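Tyrosine specific protein phosphatase, putative (Trypanosoma brucei, PDB 3M4U) is a protein tyrosine phosphatase of the classical type that dephosphorylates the nucleolar protein NOPP44/46 and probably other proteins phosphorylated on tyrosine. Local coordinates at residues P89-A94 and T222-V227. Sequence-based numbering, arbitrary orientation.
Sequences PHTFVA and TSPILV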
ATOM      1  N   PRO A  89       7.898  -6.638  12.650  1.00 43.80           N
ATOM      2  CA  PRO A  89       8.839  -7.456  11.884  1.00 40.28           C
ATOM      3  C   PRO A  89       9.130  -6.824  10.528  1.00 43.11           C
ATOM      4  O   PRO A  89      10.271  -6.855  10.062  1.00 47.26           O
ATOM      5  CB  PRO A  89       8.080  -8.778  11.700  1.00 47.13           C
ATOM      6  CG  PRO A  89       7.200  -8.870  12.893  1.00 44.89           C
ATOM      7  CD  PRO A  89       6.834  -7.450  13.273  1.00 47.95           C
ATOM      8  N   HIS A  90       8.109  -6.245   9.907  1.00 45.12           N
ATOM      9  CA  HIS A  90       8.267  -5.602   8.605  1.00 40.31           C
ATOM     10  C   HIS A  90       8.114  -4.085   8.662  1.00 42.43           C
ATOM     11  O   HIS A  90       7.343  -3.543   9.469  1.00 40.71           O
ATOM     12  CB  HIS A  90       7.248  -6.158   7.617  1.00 36.11           C
ATOM     13  CG  HIS A  90       7.351  -7.635   7.417  1.00 42.77           C
ATOM     14  ND1 HIS A  90       8.438  -8.231   6.823  1.00 44.68           N
ATOM     15  CD2 HIS A  90       6.491  -8.641   7.716  1.00 41.28           C
ATOM     16  CE1 HIS A  90       8.254  -9.537   6.768  1.00 41.21           C
ATOM     17  NE2 HIS A  90       7.079  -9.807   7.304  1.00 42.25           N
ATOM     18  N   THR A  91       8.857  -3.406   7.793  1.00 40.02           N
ATOM     19  CA  THR A  91       8.610  -1.994   7.507  1.00 40.41           C
ATOM     20  C   THR A  91       8.045  -1.911   6.082  1.00 36.64           C
ATOM     21  O   THR A  91       8.191  -2.850   5.300  1.00 33.53           O
ATOM     22  CB  THR A  91       9.889  -1.113   7.676  1.00 39.78           C
ATOM     23  OG1 THR A  91      10.868  -1.459   6.685  1.00 45.79           O
ATOM     24  CG2 THR A  91      10.498  -1.322   9.052  1.00 41.39           C
ATOM     25  N   PHE A  92       7.394  -0.801   5.752  1.00 35.13           N
ATOM     26  CA  PHE A  92       6.686  -0.689   4.482  1.00 33.26           C
ATOM     27  C   PHE A  92       7.020   0.589   3.744  1.00 35.98           C
ATOM     28  O   PHE A  92       7.379   1.596   4.355  1.00 35.11           O
ATOM     29  CB  PHE A  92       5.171  -0.768   4.697  1.00 32.66           C
ATOM     30  CG  PHE A  92       4.713  -2.086   5.264  1.00 31.54           C
ATOM     31  CD1 PHE A  92       4.376  -3.138   4.427  1.00 33.79           C
ATOM     32  CD2 PHE A  92       4.640  -2.279   6.625  1.00 35.44           C
ATOM     33  CE1 PHE A  92       3.966  -4.365   4.944  1.00 31.91           C
ATOM     34  CE2 PHE A  92       4.236  -3.501   7.152  1.00 38.31           C
ATOM     35  CZ  PHE A  92       3.891  -4.540   6.307  1.00 36.10           C
ATOM     36  N   VAL A  93       6.912   0.529   2.419  1.00 35.75           N
ATOM     37  CA  VAL A  93       6.897   1.733   1.607  1.00 31.93           C
ATOM     38  C   VAL A  93       5.511   1.888   1.002  1.00 31.04           C
ATOM     39  O   VAL A  93       5.010   0.986   0.312  1.00 33.47           O
ATOM     40  CB  VAL A  93       7.953   1.687   0.486  1.00 35.91           C
ATOM     41  CG1 VAL A  93       7.908   2.964  -0.324  1.00 34.75           C
ATOM     42  CG2 VAL A  93       9.334   1.472   1.069  1.00 33.09           C
ATOM     43  N   ALA A  94       4.875   3.017   1.299  1.00 36.92           N
ATOM     44  CA  ALA A  94       3.599   3.383   0.679  1.00 31.75           C
ATOM     45  C   ALA A  94       3.819   4.473  -0.360  1.00 31.36           C
ATOM     46  O   ALA A  94       4.388   5.529  -0.064  1.00 31.38           O
ATOM     47  CB  ALA A  94       2.602   3.843   1.720  1.00 26.12           C
ATOM     48  N   THR A 222      14.769  -8.343   4.347  1.00 48.29           N
ATOM     49  CA  THR A 222      15.484  -7.391   5.173  1.00 49.16           C
ATOM     50  C   THR A 222      15.261  -5.993   4.601  1.00 50.14           C
ATOM     51  O   THR A 222      15.795  -5.009   5.104  1.00 55.00           O
ATOM     52  CB  THR A 222      16.991  -7.730   5.207  1.00 54.56           C
ATOM     53  OG1 THR A 222      17.533  -7.658   3.880  1.00 54.96           O
ATOM     54  CG2 THR A 222      17.195  -9.144   5.744  1.00 48.25           C
ATOM     55  N   SER A 223      14.466  -5.927   3.537  1.00 46.38           N
ATOM     56  CA  SER A 223      14.109  -4.666   2.912  1.00 40.19           C
ATOM     57  C   SER A 223      12.638  -4.376   3.174  1.00 41.57           C
ATOM     58  O   SER A 223      11.866  -5.291   3.471  1.00 46.91           O
ATOM     59  CB  SER A 223      14.351  -4.741   1.410  1.00 42.47           C
ATOM     60  OG  SER A 223      15.568  -5.410   1.119  1.00 50.81           O
ATOM     61  N   PRO A 224      12.241  -3.101   3.066  1.00 38.16           N
ATOM     62  CA  PRO A 224      10.834  -2.724   3.203  1.00 39.45           C
ATOM     63  C   PRO A 224      10.016  -3.510   2.216  1.00 38.96           C
ATOM     64  O   PRO A 224      10.532  -3.916   1.166  1.00 37.37           O
ATOM     65  CB  PRO A 224      10.817  -1.250   2.786  1.00 36.99           C
ATOM     66  CG  PRO A 224      12.204  -0.777   3.024  1.00 35.45           C
ATOM     67  CD  PRO A 224      13.095  -1.945   2.750  1.00 42.88           C
ATOM     68  N   ILE A 225       8.761  -3.750   2.566  1.00 38.98           N
ATOM     69  CA  ILE A 225       7.808  -4.298   1.624  1.00 35.69           C
ATOM     70  C   ILE A 225       7.125  -3.095   1.043  1.00 33.74           C
ATOM     71  O   ILE A 225       6.629  -2.246   1.789  1.00 30.34           O
ATOM     72  CB  ILE A 225       6.770  -5.202   2.318  1.00 36.63           C
ATOM     73  CG1 ILE A 225       7.448  -6.496   2.795  1.00 34.64           C
ATOM     74  CG2 ILE A 225       5.592  -5.491   1.366  1.00 31.38           C
ATOM     75  CD1 ILE A 225       6.568  -7.394   3.649  1.00 33.56           C
ATOM     76  N   LEU A 226       7.132  -2.995  -0.285  1.00 33.26           N
ATOM     77  CA  LEU A 226       6.486  -1.869  -0.940  1.00 34.11           C
ATOM     78  C   LEU A 226       5.044  -2.159  -1.301  1.00 30.15           C
ATOM     79  O   LEU A 226       4.743  -3.116  -2.020  1.00 32.69           O
ATOM     80  CB  LEU A 226       7.256  -1.415  -2.175  1.00 34.35           C
ATOM     81  CG  LEU A 226       6.654  -0.198  -2.886  1.00 28.83           C
ATOM     82  CD1 LEU A 226       7.748   0.600  -3.565  1.00 30.81           C
ATOM     83  CD2 LEU A 226       5.568  -0.594  -3.895  1.00 28.01           C
ATOM     84  N   VAL A 227       4.161  -1.302  -0.814  1.00 29.01           N
ATOM     85  CA  VAL A 227       2.735  -1.406  -1.093  1.00 26.12           C
ATOM     86  C   VAL A 227       2.291  -0.124  -1.776  1.00 27.66           C
ATOM     87  O   VAL A 227       2.610   0.980  -1.324  1.00 31.69           O
ATOM     88  CB  VAL A 227       1.928  -1.575   0.222  1.00 26.23           C
ATOM     89  CG1 VAL A 227       0.417  -1.604  -0.045  1.00 27.81           C
ATOM     90  CG2 VAL A 227       2.389  -2.818   0.988  1.00 28.40           C
TER
HETATM   91  O   HOH W   1      10.356  -5.278   6.068  1.00 40.97           O
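F92 and I225 stand side by side on one face of a parallel strand pair, where CD1 of the F92 ring packs 3.8 Å from CB of I225. With CG of F92 anti to the carbonyl carbon (chi1 -63°), the same CD1 also meets V227 CG2 at 4.0 Å. I225 lays its CG2 methyl against the F92 ring as well and extends its longer branch toward the start of the pairing: CG1 is likewise anti to the carbonyl carbon, and with chi2 near 173° the chain runs straight out to CD1. That methyl sits over one face of the H90 imidazole, 3.9 Å from the ring centroid, in a CH-pi contact, while P89 CB lies over the rim of the opposite face.

The backbones are joined in the parallel pattern by I225 N to T91 O, V93 N to I225 O and V227 N to V93 O, the last at 2.7 Å. These strands, 92-95 and 225-228, are neighbours in the mixed central sheet of the protein tyrosine phosphatase fold. Helices 206-217 and 234-250 pack on the face that bears F92 and I225; I216 touches both side chains, and Y243 meets the F92 ring edge-to-face.

On the other face V93 divides its two methyls between two partners. CG1 meets L226 CD1, whereas CG2 presses against P224 CB at 3.5 Å. The proline ring also lies alongside T91, whose OG1 is 3.9 Å from P224 CB, and Y62 touches both V93 and P224. At the start of the pairing a water accepts from T91 N and donates to S223 O, each at 3.0 Å, and so bridges the two backbones next to the direct bond from I225 N to T91 O.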